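Local coordinates for phosphotriesterase homology protein (Escherichia coli, PDB 1BF6) that hydrolyses phosphorylated glyceryl acetates, a dibutyl glycerol derivative and aromatic acetates and propionates, using two zinc ions per subunit, at residues 88-93 with 135-139; 95-101 with 138-142; 206-210 with 221-225. All coordinates share one frame; numbering follows the deposited sequence.

Contact 1: residues 88-93 with 135-139; sequences FPEHVA and LEEKV
F88 lays its ring against helix 134-150, and around that ring the contact is tight. CE2 of F88 lies 3.7 Å from CB of L135 and meets the backbone N of E136 at the ring edge, while CZ of F88 is 3.7 Å from CG2 of V139. V92 closes in from its own segment: its CG1 stands over one face of the F88 ring, offset toward the rim. Turned anti to the backbone N (chi1 171°), that same methyl also reaches V139, with V92 CG1 3.8 Å from V139 CG2. E136 crosses the ring at about a right angle and touches it with CG; its carboxylate is occupied beyond, OE2 by S128 OG and D85 N and OE1 by T133 N.

The outer side is more open to solvent, and V92 CG1 and L135 CD2 are 4.4 Å apart. There L135 CD2 rests 3.8 Å from CB of the exposed A93. K138, extended throughout, carries NZ to V92 O at 2.9 Å, in the carbonyl plane with a C=O...N angle of 149°, and the ammonium also bonds R95 O. A93 O is close to this ammonium, but the angle is poor. The arrangement packs the beta-alpha connection after strand 75-80 onto the helix following strand 122-126, within the TIM barrel of the phosphotriesterase family.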
loop_
_atom_site.group_PDB
_atom_site.type_symbol
_atom_site.label_atom_id
_atom_site.label_comp_id
_atom_site.label_asym_id
_atom_site.label_seq_id
_atom_site.Cartn_x
_atom_site.Cartn_y
_atom_site.Cartn_z
ATOM N N PHE A 88 -16.499 -5.511 -3.571
ATOM C CA PHE A 88 -16.355 -6.954 -3.822
ATOM C C PHE A 88 -17.215 -7.510 -4.962
ATOM O O PHE A 88 -18.373 -7.111 -5.124
ATOM C CB PHE A 88 -16.747 -7.783 -2.588
ATOM C CG PHE A 88 -15.795 -7.700 -1.424
ATOM C CD1 PHE A 88 -14.416 -7.536 -1.613
ATOM C CD2 PHE A 88 -16.285 -7.838 -0.121
ATOM C CE1 PHE A 88 -13.544 -7.515 -0.512
ATOM C CE2 PHE A 88 -15.430 -7.818 0.981
ATOM C CZ PHE A 88 -14.052 -7.655 0.786
ATOM N N PRO A 89 -16.648 -8.414 -5.784
ATOM C CA PRO A 89 -17.444 -9.006 -6.867
ATOM C C PRO A 89 -18.428 -9.934 -6.123
ATOM O O PRO A 89 -18.221 -10.243 -4.939
ATOM C CB PRO A 89 -16.420 -9.849 -7.635
ATOM C CG PRO A 89 -15.119 -9.166 -7.360
ATOM C CD PRO A 89 -15.223 -8.780 -5.913
ATOM N N GLU A 90 -19.487 -10.369 -6.800
ATOM C CA GLU A 90 -20.490 -11.255 -6.194
ATOM C C GLU A 90 -19.897 -12.539 -5.617
ATOM O O GLU A 90 -20.304 -12.994 -4.550
ATOM C CB GLU A 90 -21.553 -11.643 -7.236
ATOM C CG GLU A 90 -22.273 -10.462 -7.903
ATOM C CD GLU A 90 -23.208 -9.710 -6.959
ATOM O OE1 GLU A 90 -23.405 -10.167 -5.806
ATOM O OE2 GLU A 90 -23.760 -8.660 -7.380
ATOM N N HIS A 91 -18.916 -13.100 -6.322
ATOM C CA HIS A 91 -18.288 -14.356 -5.913
ATOM C C HIS A 91 -17.523 -14.397 -4.589
ATOM O O HIS A 91 -17.129 -15.476 -4.134
ATOM C CB HIS A 91 -17.468 -14.960 -7.063
ATOM C CG HIS A 91 -16.228 -14.194 -7.420
ATOM N ND1 HIS A 91 -16.080 -13.542 -8.624
ATOM C CD2 HIS A 91 -15.036 -14.076 -6.782
ATOM C CE1 HIS A 91 -14.851 -13.067 -8.721
ATOM N NE2 HIS A 91 -14.196 -13.379 -7.616
ATOM N N VAL A 92 -17.281 -13.240 -3.973
ATOM C CA VAL A 92 -16.605 -13.261 -2.683
ATOM C C VAL A 92 -17.552 -13.921 -1.665
ATOM O O VAL A 92 -17.112 -14.643 -0.769
ATOM C CB VAL A 92 -16.183 -11.845 -2.218
ATOM C CG1 VAL A 92 -15.673 -11.888 -0.776
ATOM C CG2 VAL A 92 -15.108 -11.309 -3.150
ATOM N N ALA A 93 -18.856 -13.715 -1.835
ATOM C CA ALA A 93 -19.833 -14.311 -0.926
ATOM C C ALA A 93 -20.108 -15.789 -1.232
ATOM O O ALA A 93 -20.272 -16.587 -0.314
ATOM C CB ALA A 93 -21.143 -13.520 -0.951
ATOM N N LEU A 135 -18.091 -10.232 4.998
ATOM C CA LEU A 135 -17.320 -10.553 3.799
ATOM C C LEU A 135 -15.860 -10.118 3.918
ATOM O O LEU A 135 -14.964 -10.769 3.386
ATOM C CB LEU A 135 -17.952 -9.943 2.548
ATOM C CG LEU A 135 -19.303 -10.536 2.132
ATOM C CD1 LEU A 135 -19.786 -9.837 0.865
ATOM C CD2 LEU A 135 -19.154 -12.032 1.873
ATOM N N GLU A 136 -15.630 -8.984 4.571
ATOM C CA GLU A 136 -14.264 -8.506 4.782
ATOM C C GLU A 136 -13.537 -9.467 5.737
ATOM O O GLU A 136 -12.373 -9.802 5.515
ATOM C CB GLU A 136 -14.287 -7.086 5.342
ATOM C CG GLU A 136 -14.562 -6.051 4.260
ATOM C CD GLU A 136 -15.001 -4.707 4.799
ATOM O OE1 GLU A 136 -15.110 -4.531 6.029
ATOM O OE2 GLU A 136 -15.244 -3.812 3.969
ATOM N N GLU A 137 -14.232 -9.924 6.779
ATOM C CA GLU A 137 -13.650 -10.872 7.722
ATOM C C GLU A 137 -13.187 -12.121 6.972
ATOM O O GLU A 137 -12.069 -12.600 7.174
ATOM C CB GLU A 137 -14.655 -11.270 8.800
ATOM C CG GLU A 137 -14.108 -12.354 9.736
ATOM C CD GLU A 137 -15.092 -12.782 10.800
ATOM O OE1 GLU A 137 -16.311 -12.833 10.517
ATOM O OE2 GLU A 137 -14.645 -13.090 11.918
ATOM N N LYS A 138 -14.046 -12.618 6.084
ATOM C CA LYS A 138 -13.763 -13.804 5.275
ATOM C C LYS A 138 -12.531 -13.571 4.399
ATOM O O LYS A 138 -11.675 -14.451 4.260
ATOM C CB LYS A 138 -14.971 -14.117 4.396
ATOM C CG LYS A 138 -14.888 -15.375 3.564
ATOM C CD LYS A 138 -16.105 -15.410 2.638
ATOM C CE LYS A 138 -16.321 -16.750 1.991
ATOM N NZ LYS A 138 -17.588 -16.698 1.191
ATOM N N VAL A 139 -12.443 -12.383 3.795
ATOM C CA VAL A 139 -11.280 -12.071 2.964
ATOM C C VAL A 139 -9.993 -12.038 3.831
ATOM O O VAL A 139 -8.964 -12.563 3.427
ATOM C CB VAL A 139 -11.484 -10.747 2.168
ATOM C CG1 VAL A 139 -10.143 -10.245 1.592
ATOM C CG2 VAL A 139 -12.465 -10.992 1.003
#

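Contact 2: residues 95-101 with 138-142; sequences RSVQELA and KVFIA
A142 and V97 meet where two outer helices of the TIM barrel, 97-109 and 134-150, pack against each other. The short segments cross at -54° with their axes 8.7 Å apart at closest approach, and small residues mark the crossing: the CA atoms of A101 and A142 are 4.6 Å apart.

In the first shell, the methyl of A142 presses into helix 97-109, its CB 3.7 Å from V97 O and also touching CB of L100. V97 answers with CG2, which lies 3.6 Å from the backbone N of A142, close to K138 O, and against CG2 of I141. This methyl is anti to the backbone N, a setting (chi1 63°) that leaves CG1 in the crowded position between N and the carbonyl carbon. A101 CB extends the apolar seam to A142 CB and also lies against A142 O. Beside this seam, toward the start of helix 97-109, the aliphatic chain of K138 passes L100 at about a right angle, with L100 CD1 4.1 Å from K138 CD.

Further along, K138 NZ bonds R95 O almost along the C=O axis; the modelled 2.5 Å is too short for such a bond and doubtful as a length. The carbonyl that receives it belongs to the turn leading into helix 97-109, so one lysine ties that turn to the neighbouring helix. The R95 guanidinium leads away, its NH2 bonding a glycerol probably from the crystallisation liquor.

A capping box at the start of this helix fixes S96 and is consistent with holding the turn in place. E99 N donates to the N-cap hydroxyl, S96 OG, at 3.2 Å, and in return S96 N donates to the anti lone pair of E99 OE1 at 2.9 Å, with an N-H...O angle of 166°.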
loop_
_atom_site.group_PDB
_atom_site.type_symbol
_atom_site.label_atom_id
_atom_site.label_comp_id
_atom_site.label_asym_id
_atom_site.label_seq_id
_atom_site.Cartn_x
_atom_site.Cartn_y
_atom_site.Cartn_z
ATOM N N ARG A 95 -18.045 -18.013 -3.048
ATOM C CA ARG A 95 -16.895 -18.914 -2.971
ATOM C C ARG A 95 -16.588 -19.153 -1.490
ATOM O O ARG A 95 -17.017 -18.384 -0.623
ATOM C CB ARG A 95 -15.677 -18.321 -3.687
ATOM C CG ARG A 95 -15.814 -18.354 -5.187
ATOM C CD ARG A 95 -14.642 -17.744 -5.885
ATOM N NE ARG A 95 -14.922 -17.576 -7.305
ATOM C CZ ARG A 95 -14.084 -17.035 -8.181
ATOM N NH1 ARG A 95 -12.889 -16.604 -7.790
ATOM N NH2 ARG A 95 -14.454 -16.890 -9.445
ATOM N N SER A 96 -15.924 -20.263 -1.187
ATOM C CA SER A 96 -15.570 -20.562 0.198
ATOM C C SER A 96 -14.256 -19.845 0.503
ATOM O O SER A 96 -13.489 -19.516 -0.415
ATOM C CB SER A 96 -15.350 -22.064 0.376
ATOM O OG SER A 96 -14.157 -22.470 -0.288
ATOM N N VAL A 97 -13.984 -19.650 1.788
ATOM C CA VAL A 97 -12.744 -19.007 2.215
ATOM C C VAL A 97 -11.521 -19.750 1.638
ATOM O O VAL A 97 -10.528 -19.124 1.277
ATOM C CB VAL A 97 -12.689 -18.879 3.768
ATOM C CG1 VAL A 97 -12.685 -20.251 4.433
ATOM C CG2 VAL A 97 -11.479 -18.066 4.203
ATOM N N GLN A 98 -11.629 -21.076 1.484
ATOM C CA GLN A 98 -10.542 -21.889 0.921
ATOM C C GLN A 98 -10.303 -21.557 -0.554
ATOM O O GLN A 98 -9.161 -21.524 -1.022
ATOM C CB GLN A 98 -10.845 -23.398 1.048
ATOM C CG GLN A 98 -10.739 -23.965 2.452
ATOM C CD GLN A 98 -11.986 -23.749 3.285
ATOM O OE1 GLN A 98 -13.059 -23.387 2.774
ATOM N NE2 GLN A 98 -11.854 -23.976 4.585
ATOM N N GLU A 99 -11.380 -21.347 -1.302
ATOM C CA GLU A 99 -11.241 -21.011 -2.714
ATOM C C GLU A 99 -10.590 -19.625 -2.847
ATOM O O GLU A 99 -9.719 -19.425 -3.701
ATOM C CB GLU A 99 -12.599 -21.061 -3.420
ATOM C CG GLU A 99 -13.106 -22.490 -3.689
ATOM C CD GLU A 99 -14.560 -22.539 -4.129
ATOM O OE1 GLU A 99 -15.379 -21.788 -3.573
ATOM O OE2 GLU A 99 -14.886 -23.344 -5.024
ATOM N N LEU A 100 -10.981 -18.692 -1.976
ATOM C CA LEU A 100 -10.403 -17.339 -2.006
ATOM C C LEU A 100 -8.887 -17.429 -1.731
ATOM O O LEU A 100 -8.084 -16.860 -2.474
ATOM C CB LEU A 100 -11.102 -16.415 -0.999
ATOM C CG LEU A 100 -12.598 -16.130 -1.249
ATOM C CD1 LEU A 100 -13.156 -15.204 -0.187
ATOM C CD2 LEU A 100 -12.827 -15.561 -2.653
ATOM N N ALA A 101 -8.506 -18.214 -0.717
ATOM C CA ALA A 101 -7.090 -18.416 -0.374
ATOM C C ALA A 101 -6.310 -19.072 -1.514
ATOM O O ALA A 101 -5.189 -18.671 -1.812
ATOM C CB ALA A 101 -6.955 -19.242 0.894
ATOM N N LYS A 138 -14.046 -12.618 6.084
ATOM C CA LYS A 138 -13.763 -13.804 5.275
ATOM C C LYS A 138 -12.531 -13.571 4.399
ATOM O O LYS A 138 -11.675 -14.451 4.260
ATOM C CB LYS A 138 -14.971 -14.117 4.396
ATOM C CG LYS A 138 -14.888 -15.375 3.564
ATOM C CD LYS A 138 -16.105 -15.410 2.638
ATOM C CE LYS A 138 -16.321 -16.750 1.991
ATOM N NZ LYS A 138 -17.588 -16.698 1.191
ATOM N N VAL A 139 -12.443 -12.383 3.795
ATOM C CA VAL A 139 -11.280 -12.071 2.964
ATOM C C VAL A 139 -9.993 -12.038 3.831
ATOM O O VAL A 139 -8.964 -12.563 3.427
ATOM C CB VAL A 139 -11.484 -10.747 2.168
ATOM C CG1 VAL A 139 -10.143 -10.245 1.592
ATOM C CG2 VAL A 139 -12.465 -10.992 1.003
ATOM N N PHE A 140 -10.066 -11.439 5.015
ATOM C CA PHE A 140 -8.912 -11.396 5.908
ATOM C C PHE A 140 -8.495 -12.809 6.364
ATOM O O PHE A 140 -7.304 -13.096 6.509
ATOM C CB PHE A 140 -9.185 -10.489 7.101
ATOM C CG PHE A 140 -8.749 -9.060 6.883
ATOM C CD1 PHE A 140 -9.449 -8.227 6.013
ATOM C CD2 PHE A 140 -7.607 -8.560 7.511
ATOM C CE1 PHE A 140 -9.018 -6.914 5.762
ATOM C CE2 PHE A 140 -7.169 -7.247 7.268
ATOM C CZ PHE A 140 -7.876 -6.423 6.390
ATOM N N ILE A 141 -9.464 -13.701 6.567
ATOM C CA ILE A 141 -9.126 -15.075 6.964
ATOM C C ILE A 141 -8.429 -15.786 5.799
ATOM O O ILE A 141 -7.430 -16.487 5.993
ATOM C CB ILE A 141 -10.367 -15.856 7.458
ATOM C CG1 ILE A 141 -10.855 -15.228 8.757
ATOM C CG2 ILE A 141 -10.010 -17.340 7.688
ATOM C CD1 ILE A 141 -12.240 -15.635 9.182
ATOM N N ALA A 142 -8.924 -15.559 4.580
ATOM C CA ALA A 142 -8.334 -16.139 3.387
ATOM C C ALA A 142 -6.905 -15.617 3.229
ATOM O O ALA A 142 -6.011 -16.360 2.843
ATOM C CB ALA A 142 -9.162 -15.781 2.157
#

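Contact 3: residues 206-210 with 221-225; sequences QFDTI and RIAML
F207 and R221 carry a buried strand-to-helix contact within one beta-alpha-beta unit, formed by strand 204-207, helix 218-230 and strand 237-239. The F207 ring supplies the apolar half. L225 sets CD2 over the centre of one ring face, a CH-pi contact 3.7 Å from the centroid and 7° off the normal, while M224 approaches at the edge, its CB in the ring plane and 3.5 Å from F207 CE2.

The polar half lies just beyond the strand. R221, extended from CG to NE, passes I210 with CD 4.0 Å from I210 CG1 and crosses T209 at about a right angle. Its NH2 donates to T209 OG1 at 3.0 Å, nearly in the guanidinium plane; NE adds a weak bond to the same oxygen, and T209 O sits over one guanidinium face. Salt bridges from NH1 to D218 and from NE to D187 hold the group further, and D187 also bonds T209 OG1. A leucine in place of R221 would probably leave the carboxylates of D218 and D187 without their cation and T209 less firmly held.

The side chains of T209 and the zinc ligand H185 approach to about 4 Å, nearest atoms, and H185 ND1 is bonded to D208 OD1. The loop after strand 204-207 thus lies beside the two-zinc site at the C-terminal end of the strands, where TIM-barrel enzymes place their active site.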
loop_
_atom_site.group_PDB
_atom_site.type_symbol
_atom_site.label_atom_id
_atom_site.label_comp_id
_atom_site.label_asym_id
_atom_site.label_seq_id
_atom_site.Cartn_x
_atom_site.Cartn_y
_atom_site.Cartn_z
ATOM N N GLN A 206 1.659 2.524 8.148
ATOM C CA GLN A 206 1.938 3.370 7.001
ATOM C C GLN A 206 1.276 4.740 6.995
ATOM O O GLN A 206 0.118 4.892 7.377
ATOM C CB GLN A 206 1.573 2.647 5.715
ATOM C CG GLN A 206 2.487 1.499 5.410
ATOM C CD GLN A 206 2.034 0.670 4.244
ATOM O OE1 GLN A 206 1.057 0.999 3.540
ATOM N NE2 GLN A 206 2.729 -0.437 4.035
ATOM N N PHE A 207 2.086 5.746 6.660
ATOM C CA PHE A 207 1.632 7.122 6.499
ATOM C C PHE A 207 1.715 7.177 4.975
ATOM O O PHE A 207 2.737 7.579 4.397
ATOM C CB PHE A 207 2.609 8.123 7.150
ATOM C CG PHE A 207 2.494 8.210 8.661
ATOM C CD1 PHE A 207 2.623 7.070 9.467
ATOM C CD2 PHE A 207 2.263 9.438 9.286
ATOM C CE1 PHE A 207 2.519 7.158 10.866
ATOM C CE2 PHE A 207 2.159 9.535 10.679
ATOM C CZ PHE A 207 2.287 8.390 11.474
ATOM N N ASP A 208 0.662 6.678 4.328
ATOM C CA ASP A 208 0.609 6.584 2.863
ATOM C C ASP A 208 -0.403 7.474 2.136
ATOM O O ASP A 208 -0.696 7.228 0.960
ATOM C CB ASP A 208 0.381 5.125 2.433
ATOM C CG ASP A 208 -0.803 4.481 3.142
ATOM O OD1 ASP A 208 -1.742 5.200 3.538
ATOM O OD2 ASP A 208 -0.774 3.244 3.338
ATOM N N THR A 209 -0.958 8.460 2.834
ATOM C CA THR A 209 -1.909 9.382 2.212
ATOM C C THR A 209 -1.296 10.798 2.180
ATOM O O THR A 209 -2.007 11.814 2.200
ATOM C CB THR A 209 -3.275 9.386 2.934
ATOM O OG1 THR A 209 -3.111 9.751 4.310
ATOM C CG2 THR A 209 -3.942 7.994 2.850
ATOM N N ILE A 210 0.036 10.836 2.142
ATOM C CA ILE A 210 0.784 12.089 2.094
ATOM C C ILE A 210 0.322 12.907 0.892
ATOM O O ILE A 210 0.243 12.384 -0.218
ATOM C CB ILE A 210 2.297 11.802 1.997
ATOM C CG1 ILE A 210 2.812 11.299 3.352
ATOM C CG2 ILE A 210 3.067 13.048 1.546
ATOM C CD1 ILE A 210 4.125 10.525 3.262
ATOM N N ARG A 221 0.603 15.021 9.852
ATOM C CA ARG A 221 1.269 13.750 9.561
ATOM C C ARG A 221 2.710 13.903 10.087
ATOM O O ARG A 221 3.249 13.007 10.746
ATOM C CB ARG A 221 1.306 13.464 8.046
ATOM C CG ARG A 221 -0.058 13.186 7.393
ATOM C CD ARG A 221 0.105 12.753 5.941
ATOM N NE ARG A 221 -1.181 12.341 5.379
ATOM C CZ ARG A 221 -2.101 13.169 4.882
ATOM N NH1 ARG A 221 -1.887 14.482 4.839
ATOM N NH2 ARG A 221 -3.293 12.693 4.533
ATOM N N ILE A 222 3.310 15.064 9.820
ATOM C CA ILE A 222 4.671 15.352 10.274
ATOM C C ILE A 222 4.750 15.308 11.804
ATOM O O ILE A 222 5.677 14.707 12.355
ATOM C CB ILE A 222 5.186 16.717 9.688
ATOM C CG1 ILE A 222 5.590 16.511 8.222
ATOM C CG2 ILE A 222 6.358 17.261 10.506
ATOM C CD1 ILE A 222 5.851 17.798 7.457
ATOM N N ALA A 223 3.749 15.875 12.481
ATOM C CA ALA A 223 3.711 15.880 13.945
ATOM C C ALA A 223 3.651 14.432 14.477
ATOM O O ALA A 223 4.315 14.106 15.465
ATOM C CB ALA A 223 2.532 16.680 14.443
ATOM N N MET A 224 2.868 13.573 13.816
ATOM C CA MET A 224 2.770 12.173 14.237
ATOM C C MET A 224 4.089 11.459 13.978
ATOM O O MET A 224 4.528 10.662 14.804
ATOM C CB MET A 224 1.608 11.439 13.542
ATOM C CG MET A 224 0.233 11.838 14.063
ATOM S SD MET A 224 -1.037 10.539 13.873
ATOM C CE MET A 224 -1.322 10.628 12.128
ATOM N N LEU A 225 4.745 11.751 12.856
ATOM C CA LEU A 225 6.032 11.112 12.587
ATOM C C LEU A 225 7.043 11.484 13.680
ATOM O O LEU A 225 7.825 10.643 14.117
ATOM C CB LEU A 225 6.557 11.466 11.200
ATOM C CG LEU A 225 5.800 10.803 10.048
ATOM C CD1 LEU A 225 6.320 11.320 8.707
ATOM C CD2 LEU A 225 5.947 9.271 10.134
#

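In the fold
Contacts 1 and 2 are neighbours, their centres 8 Å apart, and they share K138 and V139 of helix 134-150. Helices 91-94 and 97-109, with the loop before them, cover one stretch of that helix as they follow each other in the chain; V92 O touches L100 CD1 where the contacts meet. Contact 3 comes later in the sequence, about 30 Å from contact 1 and 32 Å from contact 2, centre to centre. It belongs to the parallel sheet that also holds strand 122-126, which precedes helix 134-150. Contacts 1 and 2 are therefore peripheral packing on one side of the chain's centre, while contact 3, on the other side, comes close to the zinc ligands.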